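Local coordinates for DegV family protein (Streptococcus agalactiae, PDB 3LUP) that binds a fatty acid, seen here as elaidic acid, and may take part in lipid transport or fatty acid metabolism, at residues A[7-13]-A[25-31]; A[76-80]-A[110-115]. One frame throughout, in Å; residues are numbered along the deposited sequence.

Contact 1 (A[7-13]-A[25-31])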
ATOM      1  N   ALA A   7      18.475  -1.554  -8.738  1.00 30.25           N
ATOM      2  CA  ALA A   7      17.366  -0.669  -9.026  1.00 30.23           C
ATOM      3  C   ALA A   7      16.181  -1.043  -8.156  1.00 30.77           C
ATOM      4  O   ALA A   7      15.979  -2.228  -7.820  1.00 30.78           O
ATOM      5  CB  ALA A   7      16.995  -0.738 -10.464  1.00 29.96           C
ATOM      6  N   LEU A   8      15.399  -0.034  -7.791  1.00 30.92           N
ATOM      7  CA  LEU A   8      14.162  -0.287  -7.089  1.00 31.80           C
ATOM      8  C   LEU A   8      12.929   0.121  -7.863  1.00 32.13           C
ATOM      9  O   LEU A   8      12.777   1.281  -8.263  1.00 31.97           O
ATOM     10  CB  LEU A   8      14.169   0.317  -5.678  1.00 31.92           C
ATOM     11  CG  LEU A   8      14.508  -0.822  -4.720  1.00 32.44           C
ATOM     12  CD1 LEU A   8      15.973  -0.769  -4.339  1.00 31.97           C
ATOM     13  CD2 LEU A   8      13.606  -0.848  -3.504  1.00 32.12           C
ATOM     14  N   ILE A   9      12.051  -0.855  -8.086  1.00 32.45           N
ATOM     15  CA  ILE A   9      10.800  -0.570  -8.779  1.00 33.02           C
ATOM     16  C   ILE A   9       9.580  -0.784  -7.880  1.00 33.05           C
ATOM     17  O   ILE A   9       9.481  -1.774  -7.121  1.00 32.37           O
ATOM     18  CB  ILE A   9      10.652  -1.340 -10.123  1.00 33.08           C
ATOM     19  CG1 ILE A   9      11.793  -1.003 -11.075  1.00 34.40           C
ATOM     20  CG2 ILE A   9       9.387  -0.938 -10.837  1.00 32.79           C
ATOM     21  CD1 ILE A   9      13.023  -1.834 -10.896  1.00 36.96           C
ATOM     22  N   THR A  10       8.672   0.182  -7.981  1.00 32.92           N
ATOM     23  CA  THR A  10       7.439   0.177  -7.234  1.00 33.06           C
ATOM     24  C   THR A  10       6.348   0.817  -8.072  1.00 32.89           C
ATOM     25  O   THR A  10       6.583   1.155  -9.220  1.00 32.92           O
ATOM     26  CB  THR A  10       7.597   0.905  -5.879  1.00 33.08           C
ATOM     27  OG1 THR A  10       6.371   0.784  -5.138  1.00 33.94           O
ATOM     28  CG2 THR A  10       7.946   2.372  -6.079  1.00 32.22           C
ATOM     29  N   ASP A  11       5.160   0.968  -7.505  1.00 32.95           N
ATOM     30  CA  ASP A  11       4.070   1.600  -8.217  1.00 33.62           C
ATOM     31  C   ASP A  11       3.564   2.759  -7.385  1.00 33.43           C
ATOM     32  O   ASP A  11       3.986   2.941  -6.257  1.00 33.64           O
ATOM     33  CB  ASP A  11       2.965   0.589  -8.541  1.00 33.76           C
ATOM     34  CG  ASP A  11       2.525  -0.213  -7.320  1.00 36.66           C
ATOM     35  OD1 ASP A  11       2.084   0.412  -6.312  1.00 36.80           O
ATOM     36  OD2 ASP A  11       2.631  -1.470  -7.377  1.00 38.19           O
ATOM     37  N   THR A  12       2.675   3.558  -7.954  1.00 33.54           N
ATOM     38  CA  THR A  12       2.216   4.776  -7.304  1.00 33.57           C
ATOM     39  C   THR A  12       1.292   4.537  -6.095  1.00 33.76           C
ATOM     40  O   THR A  12       0.928   5.495  -5.410  1.00 33.92           O
ATOM     41  CB  THR A  12       1.535   5.724  -8.291  1.00 33.19           C
ATOM     42  OG1 THR A  12       0.385   5.076  -8.829  1.00 34.45           O
ATOM     43  CG2 THR A  12       2.480   6.091  -9.419  1.00 32.68           C
ATOM     44  N   SER A  13       0.944   3.280  -5.812  1.00 33.74           N
ATOM     45  CA  SER A  13       0.166   2.969  -4.612  1.00 33.84           C
ATOM     46  C   SER A  13       1.036   2.981  -3.358  1.00 33.70           C
ATOM     47  O   SER A  13       0.528   3.084  -2.249  1.00 33.88           O
ATOM     48  CB  SER A  13      -0.561   1.626  -4.749  1.00 34.13           C
ATOM     49  OG  SER A  13       0.271   0.528  -4.373  1.00 35.31           O
ATOM     50  N   ASP A  25      17.777   5.700  -8.132  1.00 36.04           N
ATOM     51  CA  ASP A  25      17.660   4.266  -8.349  1.00 35.61           C
ATOM     52  C   ASP A  25      16.242   3.765  -8.101  1.00 35.06           C
ATOM     53  O   ASP A  25      15.989   2.558  -8.101  1.00 34.99           O
ATOM     54  CB  ASP A  25      18.659   3.508  -7.474  1.00 35.67           C
ATOM     55  CG  ASP A  25      20.113   3.850  -7.803  1.00 36.15           C
ATOM     56  OD1 ASP A  25      20.419   4.111  -8.989  1.00 34.65           O
ATOM     57  OD2 ASP A  25      20.949   3.838  -6.866  1.00 35.68           O
ATOM     58  N   VAL A  26      15.320   4.705  -7.914  1.00 34.40           N
ATOM     59  CA  VAL A  26      13.929   4.378  -7.617  1.00 33.96           C
ATOM     60  C   VAL A  26      13.051   4.648  -8.836  1.00 33.86           C
ATOM     61  O   VAL A  26      13.039   5.748  -9.356  1.00 34.07           O
ATOM     62  CB  VAL A  26      13.414   5.132  -6.346  1.00 33.81           C
ATOM     63  CG1 VAL A  26      11.941   4.894  -6.125  1.00 33.29           C
ATOM     64  CG2 VAL A  26      14.180   4.681  -5.113  1.00 33.03           C
ATOM     65  N   TYR A  27      12.342   3.622  -9.305  1.00 33.90           N
ATOM     66  CA  TYR A  27      11.437   3.761 -10.447  1.00 33.78           C
ATOM     67  C   TYR A  27       9.996   3.432 -10.048  1.00 33.82           C
ATOM     68  O   TYR A  27       9.745   2.438  -9.352  1.00 34.06           O
ATOM     69  CB  TYR A  27      11.929   2.906 -11.617  1.00 33.52           C
ATOM     70  CG  TYR A  27      13.337   3.272 -12.021  1.00 33.50           C
ATOM     71  CD1 TYR A  27      13.571   4.152 -13.078  1.00 32.48           C
ATOM     72  CD2 TYR A  27      14.445   2.765 -11.313  1.00 33.46           C
ATOM     73  CE1 TYR A  27      14.873   4.512 -13.440  1.00 32.53           C
ATOM     74  CE2 TYR A  27      15.750   3.119 -11.657  1.00 32.27           C
ATOM     75  CZ  TYR A  27      15.956   3.995 -12.722  1.00 33.09           C
ATOM     76  OH  TYR A  27      17.242   4.343 -13.076  1.00 32.68           O
ATOM     77  N   VAL A  28       9.061   4.285 -10.466  1.00 33.73           N
ATOM     78  CA  VAL A  28       7.667   4.179 -10.040  1.00 33.64           C
ATOM     79  C   VAL A  28       6.752   4.027 -11.234  1.00 34.05           C
ATOM     80  O   VAL A  28       6.627   4.949 -12.048  1.00 34.04           O
ATOM     81  CB  VAL A  28       7.168   5.422  -9.235  1.00 33.39           C
ATOM     82  CG1 VAL A  28       5.850   5.096  -8.595  1.00 33.46           C
ATOM     83  CG2 VAL A  28       8.160   5.863  -8.176  1.00 32.32           C
ATOM     84  N   LEU A  29       6.103   2.871 -11.313  1.00 34.51           N
ATOM     85  CA  LEU A  29       5.097   2.584 -12.336  1.00 35.47           C
ATOM     86  C   LEU A  29       3.764   3.231 -11.981  1.00 35.91           C
ATOM     87  O   LEU A  29       3.350   3.174 -10.823  1.00 36.20           O
ATOM     88  CB  LEU A  29       4.882   1.072 -12.435  1.00 35.33           C
ATOM     89  CG  LEU A  29       5.761   0.194 -13.318  1.00 36.10           C
ATOM     90  CD1 LEU A  29       7.167   0.726 -13.420  1.00 38.36           C
ATOM     91  CD2 LEU A  29       5.759  -1.241 -12.798  1.00 35.87           C
ATOM     92  N   ASP A  30       3.083   3.813 -12.971  1.00 36.26           N
ATOM     93  CA  ASP A  30       1.773   4.433 -12.743  1.00 36.99           C
ATOM     94  C   ASP A  30       0.603   3.454 -12.750  1.00 37.08           C
ATOM     95  O   ASP A  30       0.553   2.528 -13.560  1.00 37.63           O
ATOM     96  CB  ASP A  30       1.513   5.549 -13.753  1.00 37.19           C
ATOM     97  CG  ASP A  30       2.553   6.656 -13.679  1.00 38.80           C
ATOM     98  OD1 ASP A  30       3.031   6.985 -12.565  1.00 39.59           O
ATOM     99  OD2 ASP A  30       2.905   7.195 -14.752  1.00 40.66           O
ATOM    100  N   ILE A  31      -0.334   3.672 -11.833  1.00 37.36           N
ATOM    101  CA  ILE A  31      -1.597   2.918 -11.790  1.00 37.30           C
ATOM    102  C   ILE A  31      -2.753   3.774 -12.300  1.00 37.51           C
ATOM    103  O   ILE A  31      -3.072   4.799 -11.708  1.00 37.67           O
ATOM    104  CB  ILE A  31      -1.922   2.384 -10.362  1.00 37.15           C
ATOM    105  CG1 ILE A  31      -0.766   1.502  -9.851  1.00 36.08           C
ATOM    106  CG2 ILE A  31      -3.274   1.643 -10.359  1.00 36.55           C
ATOM    107  CD1 ILE A  31      -0.907   0.986  -8.442  1.00 34.53           C
TER

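Contact 2 (A[76-80]-A[110-115])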
ATOM      1  N   LEU A  76      12.775  -2.570 -17.472  1.00 36.76           N
ATOM      2  CA  LEU A  76      13.745  -3.593 -17.161  1.00 36.79           C
ATOM      3  C   LEU A  76      14.876  -3.596 -18.172  1.00 37.00           C
ATOM      4  O   LEU A  76      16.051  -3.635 -17.803  1.00 37.19           O
ATOM      5  CB  LEU A  76      13.080  -4.969 -17.091  1.00 36.63           C
ATOM      6  CG  LEU A  76      12.258  -5.271 -15.835  1.00 35.69           C
ATOM      7  CD1 LEU A  76      11.822  -6.705 -15.861  1.00 35.32           C
ATOM      8  CD2 LEU A  76      13.054  -5.015 -14.584  1.00 34.93           C
ATOM      9  N   CYS A  77      14.512  -3.543 -19.446  1.00 37.25           N
ATOM     10  CA  CYS A  77      15.478  -3.494 -20.532  1.00 37.78           C
ATOM     11  C   CYS A  77      16.357  -2.243 -20.416  1.00 37.70           C
ATOM     12  O   CYS A  77      17.583  -2.332 -20.499  1.00 37.50           O
ATOM     13  CB  CYS A  77      14.747  -3.551 -21.875  1.00 37.62           C
ATOM     14  SG  CYS A  77      15.812  -3.348 -23.306  1.00 41.25           S
ATOM     15  N   GLN A  78      15.718  -1.090 -20.199  1.00 38.03           N
ATOM     16  CA  GLN A  78      16.407   0.194 -19.980  1.00 38.21           C
ATOM     17  C   GLN A  78      17.412   0.160 -18.811  1.00 37.72           C
ATOM     18  O   GLN A  78      18.518   0.697 -18.910  1.00 37.66           O
ATOM     19  CB  GLN A  78      15.378   1.325 -19.793  1.00 38.48           C
ATOM     20  CG  GLN A  78      15.924   2.736 -19.995  1.00 40.90           C
ATOM     21  CD  GLN A  78      16.677   2.917 -21.335  1.00 44.97           C
ATOM     22  OE1 GLN A  78      16.275   2.373 -22.368  1.00 46.49           O
ATOM     23  NE2 GLN A  78      17.765   3.697 -21.312  1.00 45.59           N
ATOM     24  N   LEU A  79      17.027  -0.479 -17.714  1.00 37.33           N
ATOM     25  CA  LEU A  79      17.907  -0.610 -16.555  1.00 37.18           C
ATOM     26  C   LEU A  79      19.143  -1.457 -16.879  1.00 37.06           C
ATOM     27  O   LEU A  79      20.265  -1.102 -16.502  1.00 36.73           O
ATOM     28  CB  LEU A  79      17.136  -1.177 -15.351  1.00 37.28           C
ATOM     29  CG  LEU A  79      16.031  -0.272 -14.776  1.00 37.15           C
ATOM     30  CD1 LEU A  79      15.020  -1.049 -13.965  1.00 37.26           C
ATOM     31  CD2 LEU A  79      16.614   0.831 -13.947  1.00 36.69           C
ATOM     32  N   GLU A  80      18.925  -2.558 -17.599  1.00 36.97           N
ATOM     33  CA  GLU A  80      20.001  -3.439 -18.048  1.00 37.07           C
ATOM     34  C   GLU A  80      21.061  -2.686 -18.837  1.00 36.70           C
ATOM     35  O   GLU A  80      22.252  -2.886 -18.608  1.00 36.79           O
ATOM     36  CB  GLU A  80      19.428  -4.582 -18.885  1.00 37.47           C
ATOM     37  CG  GLU A  80      20.426  -5.617 -19.415  1.00 39.32           C
ATOM     38  CD  GLU A  80      19.718  -6.760 -20.165  1.00 44.03           C
ATOM     39  OE1 GLU A  80      18.696  -7.297 -19.649  1.00 46.09           O
ATOM     40  OE2 GLU A  80      20.174  -7.124 -21.276  1.00 45.08           O
ATOM     41  N   HIS A 110      14.346 -11.533 -18.700  1.00 34.58           N
ATOM     42  CA  HIS A 110      15.518 -10.664 -18.534  1.00 33.47           C
ATOM     43  C   HIS A 110      16.630 -11.379 -17.771  1.00 33.31           C
ATOM     44  O   HIS A 110      16.926 -11.035 -16.619  1.00 33.66           O
ATOM     45  CB  HIS A 110      15.124  -9.367 -17.838  1.00 32.74           C
ATOM     46  CG  HIS A 110      14.173  -8.541 -18.636  1.00 31.52           C
ATOM     47  ND1 HIS A 110      14.586  -7.508 -19.449  1.00 29.88           N
ATOM     48  CD2 HIS A 110      12.829  -8.617 -18.773  1.00 29.85           C
ATOM     49  CE1 HIS A 110      13.533  -6.969 -20.037  1.00 29.42           C
ATOM     50  NE2 HIS A 110      12.457  -7.628 -19.649  1.00 29.67           N
ATOM     51  N   PRO A 111      17.259 -12.378 -18.414  1.00 33.01           N
ATOM     52  CA  PRO A 111      18.227 -13.209 -17.703  1.00 33.07           C
ATOM     53  C   PRO A 111      19.534 -12.477 -17.352  1.00 32.99           C
ATOM     54  O   PRO A 111      20.310 -12.973 -16.536  1.00 32.91           O
ATOM     55  CB  PRO A 111      18.475 -14.363 -18.678  1.00 33.02           C
ATOM     56  CG  PRO A 111      18.206 -13.782 -20.002  1.00 32.97           C
ATOM     57  CD  PRO A 111      17.133 -12.770 -19.828  1.00 32.87           C
ATOM     58  N   ASN A 112      19.753 -11.300 -17.940  1.00 33.05           N
ATOM     59  CA  ASN A 112      20.953 -10.508 -17.653  1.00 32.93           C
ATOM     60  C   ASN A 112      20.880  -9.635 -16.401  1.00 32.81           C
ATOM     61  O   ASN A 112      21.835  -8.930 -16.094  1.00 32.98           O
ATOM     62  CB  ASN A 112      21.373  -9.693 -18.870  1.00 32.70           C
ATOM     63  CG  ASN A 112      21.963 -10.562 -19.975  1.00 33.55           C
ATOM     64  OD1 ASN A 112      21.339 -10.749 -21.026  1.00 33.10           O
ATOM     65  ND2 ASN A 112      23.169 -11.106 -19.742  1.00 33.52           N
ATOM     66  N   LEU A 113      19.758  -9.695 -15.683  1.00 32.59           N
ATOM     67  CA  LEU A 113      19.633  -9.061 -14.365  1.00 32.48           C
ATOM     68  C   LEU A 113      19.222 -10.089 -13.330  1.00 32.25           C
ATOM     69  O   LEU A 113      18.546 -11.067 -13.653  1.00 32.61           O
ATOM     70  CB  LEU A 113      18.565  -7.970 -14.372  1.00 32.50           C
ATOM     71  CG  LEU A 113      18.671  -6.756 -15.286  1.00 32.80           C
ATOM     72  CD1 LEU A 113      17.259  -6.304 -15.633  1.00 32.37           C
ATOM     73  CD2 LEU A 113      19.485  -5.633 -14.638  1.00 32.40           C
ATOM     74  N   THR A 114      19.624  -9.858 -12.084  1.00 32.01           N
ATOM     75  CA  THR A 114      19.138 -10.641 -10.966  1.00 31.98           C
ATOM     76  C   THR A 114      17.982  -9.857 -10.376  1.00 32.05           C
ATOM     77  O   THR A 114      18.156  -8.714  -9.936  1.00 32.02           O
ATOM     78  CB  THR A 114      20.224 -10.882  -9.930  1.00 31.84           C
ATOM     79  OG1 THR A 114      21.279 -11.631 -10.539  1.00 33.02           O
ATOM     80  CG2 THR A 114      19.678 -11.684  -8.773  1.00 31.57           C
ATOM     81  N   ILE A 115      16.803 -10.484 -10.387  1.00 31.97           N
ATOM     82  CA  ILE A 115      15.531  -9.802 -10.146  1.00 31.59           C
ATOM     83  C   ILE A 115      14.712 -10.524  -9.097  1.00 31.47           C
ATOM     84  O   ILE A 115      14.516 -11.736  -9.182  1.00 31.68           O
ATOM     85  CB  ILE A 115      14.691  -9.731 -11.439  1.00 31.36           C
ATOM     86  CG1 ILE A 115      15.487  -9.063 -12.557  1.00 31.23           C
ATOM     87  CG2 ILE A 115      13.393  -8.982 -11.201  1.00 31.25           C
ATOM     88  CD1 ILE A 115      14.928  -9.324 -13.944  1.00 31.83           C
TER

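Contact 1 (A[7-13]-A[25-31])
On one face of this parallel strand pair, I9 lies between Y27 and L29: its CG1 is 3.9 Å from Y27 CB, and its CG2 3.8 Å from L29 CD1. A7 CB extends the patch, 4.2 Å from Y27 CE2. The other face carries L8, V26, T10 and V28, with T10 CG2 4.1 Å from V28 CG2. Between the two faces runs a parallel ladder in which 7-13 gives both N and O of alternate residues: L8 N to D25 O (2.7 Å), Y27 N to L8 O (2.6 Å), T10 N to Y27 O (2.8 Å) and L29 N to T10 O (2.7 Å). CA-H...O contacts such as I9 CA to Y27 O (3.2 Å) fill in between. The strand axes cross at -27°, and past D11 the ladder frays: T12 N to L29 O (3.0 Å) is weak, as is I31 N to T12 OG1 (3.4 Å). Here the chain leaves strand 6-11 through an Asx turn, D11 OD1 accepting from S13 N (3.1 Å) and S13 OG (2.7 Å), which also hydrogen-bonds to T123 OG1. I31, whose CD1 lies 3.8 Å from S13 CB, belongs to the elaidic acid pocket, so the C-terminal end of the pair reaches the ligand. In the four-stranded parallel sheet of this DegV-family protein, 26-29 is an outer strand and 6-11 hydrogen-bonds on its other edge to 86-89. Helix 69-81 covers the face of A7, I9 and Y27, while helix 124-138 packs on L8 and T10 opposite.

Contact 2 (A[76-80]-A[110-115])
Residues 76-80 form a single turn of helix 69-81, closed by E80 N to L76 O (3.1 Å). Facing it, H110 to L113 make a type I beta turn, with L113 N bonded to H110 O at 3.3 Å, before the chain enters strand 114-116. The closest CA pairs are E80 with L113 at 6.7 Å and L76 with H110 at 7.4 Å, so there is no strand-like pairing, and side chains of the turn reach the helix's side chains and backbone. H110 lays its imidazole against the helix: L76 CB sits over one ring face in a CH-pi contact, 3.7 Å from the ring centroid and 13° off its normal. H110 NE2 is hydrogen-bonded to OD1 of D73, a residue earlier in the same helix. This is a helix packed on a parallel alpha/beta sheet at its margin: 114-116 is an outermost strand, paired with 86-89, and V87 of that neighbour touches L76, L113 and I115. L113 reaches the helix backbone, its CD1 3.6 Å from L76 O and its CD2 4.1 Å from E80 CA. Further along the chain, in the strand, I115 CD1 just meets L76 CD1 at 4.5 Å. Toward solvent, the extended E80 side chain passes along the turn, its CD 3.6 Å from N112 CB, while its carboxylate OE1 stays 4.1 Å from H110 ND1, near the plane of the ring.

How the contacts relate
Both contacts belong to the same four-stranded parallel sheet but engage it differently. Contact 1 is strand on strand, its centre about 12 Å from the centre of the chain; contact 2 sets a helix against a turn and the start of the strand at the other outer edge, its centre about 25 Å from the chain's. Both are partly buried, contact 1 the more so. Backbone hydrogen bonds dominate the first, whereas the second relies on apolar and CH-pi packing. Helix 69-81 connects them: L79, which makes no contact with 110-115, packs on contact 1, its CD2 3.4 Å from Y27 CE2 and its CD1 3.7 Å from I9 CD1. Contact 1 alone contributes a residue to the fatty acid pocket.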